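Local coordinates for envelope polyprotein (Puumala orthohantavirus, PDB 5FXU), which supplies the Gn ectodomain, part of the antigenic glycoprotein surface of the hantavirus envelope, which probably works with Gc in cell entry, at residues T49-Q54 / C92-L97; T124-G129 / M190-L195. One frame throughout, in Å; residues are numbered along the deposited sequence.

Interaction 1 (T49-Q54 / C92-L97); sequences TSTSSQ and CLVPPL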
ATOM      1  N   THR A  49       1.834  14.933   9.877  1.00 74.75           N
ATOM      2  CA  THR A  49       0.546  15.582   9.554  1.00 81.34           C
ATOM      3  C   THR A  49       0.126  15.448   8.080  1.00 82.12           C
ATOM      4  O   THR A  49      -1.038  15.685   7.737  1.00 80.09           O
ATOM      5  CB  THR A  49       0.601  17.090   9.884  1.00 84.21           C
ATOM      6  OG1 THR A  49       1.663  17.696   9.137  1.00 85.01           O
ATOM      7  CG2 THR A  49       0.827  17.321  11.384  1.00 85.82           C
ATOM      8  N   SER A  50       1.085  15.089   7.226  1.00 84.57           N
ATOM      9  CA  SER A  50       0.872  14.902   5.775  1.00 86.96           C
ATOM     10  C   SER A  50      -0.426  14.183   5.361  1.00 86.80           C
ATOM     11  O   SER A  50      -1.197  14.716   4.554  1.00 85.89           O
ATOM     12  CB  SER A  50       2.074  14.174   5.132  1.00 86.05           C
ATOM     13  OG  SER A  50       2.332  12.897   5.734  1.00 85.84           O
ATOM     14  N   THR A  51      -0.662  12.994   5.921  1.00 84.19           N
ATOM     15  CA  THR A  51      -1.728  12.105   5.441  1.00 81.88           C
ATOM     16  C   THR A  51      -3.151  12.586   5.772  1.00 82.38           C
ATOM     17  O   THR A  51      -4.095  12.276   5.032  1.00 83.09           O
ATOM     18  CB  THR A  51      -1.500  10.651   5.918  1.00 79.34           C
ATOM     19  OG1 THR A  51      -1.259  10.627   7.332  1.00 81.74           O
ATOM     20  CG2 THR A  51      -0.301  10.036   5.188  1.00 75.67           C
ATOM     21  N   SER A  52      -3.301  13.361   6.847  1.00 83.40           N
ATOM     22  CA  SER A  52      -4.612  13.916   7.241  1.00 85.39           C
ATOM     23  C   SER A  52      -5.078  15.181   6.448  1.00 84.82           C
ATOM     24  O   SER A  52      -6.191  15.660   6.655  1.00 84.49           O
ATOM     25  CB  SER A  52      -4.616  14.188   8.751  1.00 87.49           C
ATOM     26  OG  SER A  52      -3.583  15.099   9.094  1.00 89.49           O
ATOM     27  N   SER A  53      -4.237  15.723   5.558  1.00 82.65           N
ATOM     28  CA  SER A  53      -4.659  16.797   4.633  1.00 79.73           C
ATOM     29  C   SER A  53      -5.600  16.268   3.522  1.00 75.50           C
ATOM     30  O   SER A  53      -5.697  15.054   3.288  1.00 72.69           O
ATOM     31  CB  SER A  53      -3.437  17.454   3.996  1.00 79.89           C
ATOM     32  OG  SER A  53      -2.837  16.566   3.074  1.00 80.92           O
ATOM     33  N   GLN A  54      -6.265  17.197   2.836  1.00 71.64           N
ATOM     34  CA  GLN A  54      -7.215  16.873   1.769  1.00 67.64           C
ATOM     35  C   GLN A  54      -6.482  16.460   0.519  1.00 63.51           C
ATOM     36  O   GLN A  54      -5.497  17.087   0.139  1.00 61.62           O
ATOM     37  CB  GLN A  54      -8.088  18.062   1.420  1.00 72.20           C
ATOM     38  CG  GLN A  54      -9.164  18.358   2.430  1.00 77.00           C
ATOM     39  CD  GLN A  54     -10.119  19.396   1.885  1.00 82.95           C
ATOM     40  OE1 GLN A  54      -9.753  20.559   1.801  1.00 89.94           O
ATOM     41  NE2 GLN A  54     -11.323  18.984   1.461  1.00 84.56           N
ATOM     42  N   CYS A  92      -3.340   6.688   2.658  1.00 40.27           N
ATOM     43  CA  CYS A  92      -1.912   6.472   2.568  1.00 40.81           C
ATOM     44  C   CYS A  92      -1.327   7.007   1.277  1.00 39.50           C
ATOM     45  O   CYS A  92      -0.950   6.241   0.412  1.00 39.89           O
ATOM     46  CB  CYS A  92      -1.563   4.976   2.776  1.00 40.77           C
ATOM     47  SG  CYS A  92      -1.944   4.314   4.422  1.00 43.03           S
ATOM     48  N   LEU A  93      -1.239   8.327   1.201  1.00 41.02           N
ATOM     49  CA  LEU A  93      -0.503   9.059   0.172  1.00 42.95           C
ATOM     50  C   LEU A  93       0.638   9.738   0.897  1.00 42.39           C
ATOM     51  O   LEU A  93       0.512  10.866   1.379  1.00 46.08           O
ATOM     52  CB  LEU A  93      -1.344  10.144  -0.504  1.00 44.20           C
ATOM     53  CG  LEU A  93      -2.204   9.753  -1.679  1.00 45.82           C
ATOM     54  CD1 LEU A  93      -3.394   8.971  -1.160  1.00 46.10           C
ATOM     55  CD2 LEU A  93      -2.675  10.994  -2.422  1.00 47.67           C
ATOM     56  N   VAL A  94       1.752   9.059   0.967  1.00 39.52           N
ATOM     57  CA  VAL A  94       2.849   9.505   1.777  1.00 38.64           C
ATOM     58  C   VAL A  94       3.796  10.299   0.868  1.00 38.24           C
ATOM     59  O   VAL A  94       4.093   9.875  -0.243  1.00 37.08           O
ATOM     60  CB  VAL A  94       3.530   8.293   2.430  1.00 38.14           C
ATOM     61  CG1 VAL A  94       4.602   8.750   3.395  1.00 38.68           C
ATOM     62  CG2 VAL A  94       2.492   7.447   3.156  1.00 37.13           C
ATOM     63  N   PRO A  95       4.236  11.481   1.311  1.00 39.50           N
ATOM     64  CA  PRO A  95       5.151  12.243   0.459  1.00 39.88           C
ATOM     65  C   PRO A  95       6.509  11.603   0.387  1.00 39.15           C
ATOM     66  O   PRO A  95       6.865  10.824   1.266  1.00 39.09           O
ATOM     67  CB  PRO A  95       5.262  13.604   1.156  1.00 40.82           C
ATOM     68  CG  PRO A  95       4.071  13.690   2.035  1.00 41.21           C
ATOM     69  CD  PRO A  95       3.795  12.280   2.472  1.00 40.81           C
ATOM     70  N   PRO A  96       7.289  11.956  -0.635  1.00 40.11           N
ATOM     71  CA  PRO A  96       8.677  11.449  -0.710  1.00 40.05           C
ATOM     72  C   PRO A  96       9.488  11.812   0.526  1.00 39.60           C
ATOM     73  O   PRO A  96       9.244  12.844   1.114  1.00 39.95           O
ATOM     74  CB  PRO A  96       9.249  12.154  -1.939  1.00 41.05           C
ATOM     75  CG  PRO A  96       8.084  12.711  -2.687  1.00 41.14           C
ATOM     76  CD  PRO A  96       6.950  12.872  -1.739  1.00 40.22           C
ATOM     77  N   LEU A  97      10.390  10.920   0.913  1.00 40.13           N
ATOM     78  CA  LEU A  97      11.303  11.054   2.061  1.00 40.33           C
ATOM     79  C   LEU A  97      10.706  10.845   3.455  1.00 39.37           C
ATOM     80  O   LEU A  97      11.449  10.675   4.415  1.00 40.44           O
ATOM     81  CB  LEU A  97      12.081  12.385   2.014  1.00 42.62           C
ATOM     82  CG  LEU A  97      12.775  12.710   0.677  1.00 44.45           C
ATOM     83  CD1 LEU A  97      13.556  14.008   0.806  1.00 45.14           C
ATOM     84  CD2 LEU A  97      13.697  11.580   0.190  1.00 43.90           C
TER

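Interaction 2 (T124-G129 / M190-L195); sequences TVFLIG and MVRCFL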
ATOM      1  N   THR A 124      -8.187  -0.259   6.001  1.00 31.87           N
ATOM      2  CA  THR A 124      -7.068  -0.979   6.532  1.00 31.83           C
ATOM      3  C   THR A 124      -6.174   0.126   7.068  1.00 31.43           C
ATOM      4  O   THR A 124      -5.742   1.008   6.329  1.00 30.65           O
ATOM      5  CB  THR A 124      -6.321  -1.824   5.463  1.00 32.30           C
ATOM      6  OG1 THR A 124      -7.120  -2.951   5.063  1.00 32.96           O
ATOM      7  CG2 THR A 124      -5.029  -2.384   6.017  1.00 32.04           C
ATOM      8  N   VAL A 125      -5.923   0.089   8.368  1.00 31.38           N
ATOM      9  CA  VAL A 125      -5.091   1.100   9.030  1.00 31.47           C
ATOM     10  C   VAL A 125      -3.651   0.612   9.092  1.00 29.91           C
ATOM     11  O   VAL A 125      -3.407  -0.494   9.529  1.00 28.78           O
ATOM     12  CB  VAL A 125      -5.616   1.390  10.440  1.00 32.22           C
ATOM     13  CG1 VAL A 125      -4.670   2.305  11.189  1.00 32.78           C
ATOM     14  CG2 VAL A 125      -6.991   2.014  10.346  1.00 33.50           C
ATOM     15  N   PHE A 126      -2.732   1.460   8.662  1.00 29.32           N
ATOM     16  CA  PHE A 126      -1.300   1.182   8.708  1.00 29.60           C
ATOM     17  C   PHE A 126      -0.655   2.125   9.709  1.00 30.45           C
ATOM     18  O   PHE A 126      -0.915   3.333   9.679  1.00 30.77           O
ATOM     19  CB  PHE A 126      -0.670   1.427   7.341  1.00 28.40           C
ATOM     20  CG  PHE A 126      -1.094   0.431   6.301  1.00 28.42           C
ATOM     21  CD1 PHE A 126      -2.240   0.658   5.510  1.00 28.89           C
ATOM     22  CD2 PHE A 126      -0.378  -0.741   6.100  1.00 28.26           C
ATOM     23  CE1 PHE A 126      -2.653  -0.272   4.549  1.00 27.96           C
ATOM     24  CE2 PHE A 126      -0.799  -1.679   5.152  1.00 28.79           C
ATOM     25  CZ  PHE A 126      -1.943  -1.440   4.377  1.00 27.89           C
ATOM     26  N   LEU A 127       0.210   1.585  10.570  1.00 30.80           N
ATOM     27  CA  LEU A 127       0.986   2.391  11.522  1.00 30.38           C
ATOM     28  C   LEU A 127       2.434   2.063  11.357  1.00 29.71           C
ATOM     29  O   LEU A 127       2.826   0.902  11.456  1.00 28.55           O
ATOM     30  CB  LEU A 127       0.534   2.056  12.918  1.00 31.44           C
ATOM     31  CG  LEU A 127       1.225   2.774  14.061  1.00 31.87           C
ATOM     32  CD1 LEU A 127       0.890   4.248  14.037  1.00 32.31           C
ATOM     33  CD2 LEU A 127       0.775   2.166  15.379  1.00 32.94           C
ATOM     34  N   ILE A 128       3.227   3.088  11.071  1.00 30.22           N
ATOM     35  CA  ILE A 128       4.675   2.957  10.854  1.00 29.80           C
ATOM     36  C   ILE A 128       5.368   3.967  11.734  1.00 30.32           C
ATOM     37  O   ILE A 128       4.963   5.117  11.797  1.00 30.53           O
ATOM     38  CB  ILE A 128       5.039   3.310   9.418  1.00 30.43           C
ATOM     39  CG1 ILE A 128       4.300   2.382   8.451  1.00 30.75           C
ATOM     40  CG2 ILE A 128       6.538   3.182   9.173  1.00 30.73           C
ATOM     41  CD1 ILE A 128       4.315   2.875   7.018  1.00 30.23           C
ATOM     42  N   GLY A 129       6.437   3.562  12.396  1.00 30.58           N
ATOM     43  CA  GLY A 129       7.151   4.501  13.223  1.00 31.34           C
ATOM     44  C   GLY A 129       8.464   4.036  13.793  1.00 31.46           C
ATOM     45  O   GLY A 129       8.907   2.926  13.552  1.00 31.02           O
ATOM     46  N   MET A 190       6.350 -11.168   5.137  1.00 32.82           N
ATOM     47  CA  MET A 190       5.444 -10.147   4.650  1.00 31.90           C
ATOM     48  C   MET A 190       6.205  -8.899   4.228  1.00 30.87           C
ATOM     49  O   MET A 190       7.182  -8.503   4.861  1.00 30.31           O
ATOM     50  CB  MET A 190       4.417  -9.796   5.719  1.00 32.38           C
ATOM     51  CG  MET A 190       3.392  -8.759   5.275  1.00 33.81           C
ATOM     52  SD  MET A 190       2.015  -8.437   6.437  1.00 36.22           S
ATOM     53  CE  MET A 190       1.040  -9.904   6.162  1.00 36.52           C
ATOM     54  N   VAL A 191       5.736  -8.289   3.145  1.00 29.96           N
ATOM     55  CA  VAL A 191       6.223  -7.003   2.694  1.00 29.10           C
ATOM     56  C   VAL A 191       5.020  -6.107   2.508  1.00 26.93           C
ATOM     57  O   VAL A 191       4.028  -6.535   1.914  1.00 26.81           O
ATOM     58  CB  VAL A 191       7.011  -7.099   1.380  1.00 30.04           C
ATOM     59  CG1 VAL A 191       7.634  -5.758   1.030  1.00 30.70           C
ATOM     60  CG2 VAL A 191       8.176  -8.039   1.546  1.00 32.58           C
ATOM     61  N   ARG A 192       5.112  -4.896   3.046  1.00 25.55           N
ATOM     62  CA  ARG A 192       4.095  -3.848   2.865  1.00 25.44           C
ATOM     63  C   ARG A 192       4.706  -2.611   2.234  1.00 24.66           C
ATOM     64  O   ARG A 192       5.703  -2.114   2.723  1.00 23.75           O
ATOM     65  CB  ARG A 192       3.442  -3.470   4.199  1.00 25.74           C
ATOM     66  CG  ARG A 192       2.433  -4.494   4.654  1.00 26.43           C
ATOM     67  CD  ARG A 192       2.093  -4.605   6.122  1.00 27.73           C
ATOM     68  NE  ARG A 192       3.094  -5.146   7.034  1.00 29.41           N
ATOM     69  CZ  ARG A 192       2.853  -5.460   8.299  1.00 29.46           C
ATOM     70  NH1 ARG A 192       1.636  -5.318   8.820  1.00 30.16           N
ATOM     71  NH2 ARG A 192       3.839  -5.939   9.042  1.00 30.97           N
ATOM     72  N   CYS A 193       4.087  -2.153   1.146  1.00 24.85           N
ATOM     73  CA  CYS A 193       4.618  -1.114   0.284  1.00 26.44           C
ATOM     74  C   CYS A 193       3.615   0.002   0.030  1.00 26.39           C
ATOM     75  O   CYS A 193       2.435  -0.261  -0.116  1.00 25.91           O
ATOM     76  CB  CYS A 193       4.973  -1.698  -1.086  1.00 28.18           C
ATOM     77  SG  CYS A 193       6.176  -3.016  -1.064  1.00 29.95           S
ATOM     78  N   PHE A 194       4.123   1.228  -0.057  1.00 26.79           N
ATOM     79  CA  PHE A 194       3.320   2.434  -0.247  1.00 27.23           C
ATOM     80  C   PHE A 194       3.814   3.141  -1.483  1.00 27.96           C
ATOM     81  O   PHE A 194       5.011   3.296  -1.677  1.00 29.01           O
ATOM     82  CB  PHE A 194       3.393   3.325   1.000  1.00 27.86           C
ATOM     83  CG  PHE A 194       3.033   2.577   2.247  1.00 28.16           C
ATOM     84  CD1 PHE A 194       3.976   1.748   2.868  1.00 28.54           C
ATOM     85  CD2 PHE A 194       1.742   2.594   2.730  1.00 28.11           C
ATOM     86  CE1 PHE A 194       3.622   0.979   3.973  1.00 29.49           C
ATOM     87  CE2 PHE A 194       1.390   1.846   3.849  1.00 28.73           C
ATOM     88  CZ  PHE A 194       2.313   1.024   4.466  1.00 29.09           C
ATOM     89  N   LEU A 195       2.880   3.517  -2.343  1.00 27.98           N
ATOM     90  CA  LEU A 195       3.191   4.216  -3.565  1.00 28.42           C
ATOM     91  C   LEU A 195       3.470   5.684  -3.310  1.00 28.68           C
ATOM     92  O   LEU A 195       2.622   6.391  -2.753  1.00 28.84           O
ATOM     93  CB  LEU A 195       2.012   4.101  -4.543  1.00 28.48           C
ATOM     94  CG  LEU A 195       2.251   4.741  -5.903  1.00 29.50           C
ATOM     95  CD1 LEU A 195       3.287   3.978  -6.682  1.00 29.75           C
ATOM     96  CD2 LEU A 195       0.971   4.722  -6.687  1.00 31.14           C
TER

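Interaction 1 (T49-Q54 / C92-L97)
S50 and P95 reach toward each other from opposing sides, the CB and OG of the serine meeting the CG and CD corner of the proline ring, with S50 OG 3.6 Å from P95 CD and S50 CB 3.7 Å from P95 CG. The serine oxygen sits between its own backbone N and carbonyl carbon (chi1 58°), which brings it to the proline while it hydrogen-bonds H48 ND1, just before the segment. The T51 side chain is buried more deeply. Its methyl CG2 does the touching, 4.0 Å from the L93 carbonyl O and 4.3 Å from V94 CG2, whereas OG1 makes a weak hydrogen bond to A110 O on strand 107-116.

Residues 49-52 have helical backbone angles but lack a regular helical bond pattern. The turn is braced from within by two serines: S52 OG donates to T49 O at 2.9 Å, tilted 28° from the carbonyl plane, and S53 OG donates to S50 O at 2.9 Å, almost in line with that carbonyl. Across the way, the 92-97 loop is anchored by the C92-C111 disulfide.

No hydrogen bond joins the two loops. The hydroxyls of S50, S52 and S53 have partners in their own turn or in H48, so the chemistry implies two loops, each tied to strand 107-116, that touch one another by van der Waals packing alone.

Interaction 2 (T124-G129 / M190-L195)
This is a buried apolar contact near the centre of the chain, where strand 120-130 and strand 185-197 face each other through their side chains. The two segments run almost perpendicular, at 94°, with axes 10.5 Å apart at closest approach; that spacing is bridged by side chains, and no hydrogen bond passes between them.

F126 and F194 carry most of the buried surface. They form a T-shaped pair in which the edge of F194 points at one face of F126, with centroids 5.2 Å apart and planes at 86°. The meeting is offset toward the rim: F194 CE2 stands 3.7 Å above the F126 plane, and F194 CZ approaches F126 CD2 to 3.6 Å. Each ring leaves its backbone with CG opposite the carbonyl carbon (chi1 -69° for F126), and both are directed into the gap between the strands.

I128, on the same side of its strand as F126, comes from the direction opposite to F194 and meets it with its terminal methyl: I128 CD1 is 3.7 Å from F194 CE1 and equally close to CZ. At the edge of the F126 ring, near its plane, lies the aliphatic part of R192, with R192 CD 4.2 Å from F126 CE2. Its guanidinium turns away from that ring, and the M190 sulfur lies over one of its faces. R192 NH1 bonds S23 OG and NH2 bonds G235 O, giving the buried charged group polar partners beside an apolar core.

Strand 120-130 pairs with strands 19-30 and 107-116, while 185-197 pairs with 228-234 and 340-354. Strands crossing near 90° with side chains packed between two layers fit orthogonal beta packing; here the layers are linked through 19-30, 237-243 and 228-234.

Interaction 2 lies in the buried interior, its centre about 6 Å from the centre of the chain, whereas interaction 1 is only partly buried, its centre about 13 Å from that point. In the inner contact two strands, each paired with other strands, face one another through aromatic and aliphatic side chains; the outer one joins irregular loops through small side chains and a proline. C92 connects them: its SG lies 3.8 Å from F126 CD1 and its CB 4.1 Å from F194 CD2, so the start of the 92-97 loop packs against the same aromatic pair. Further along, V94 and P96 touch I196, on the strand that contains 190-195.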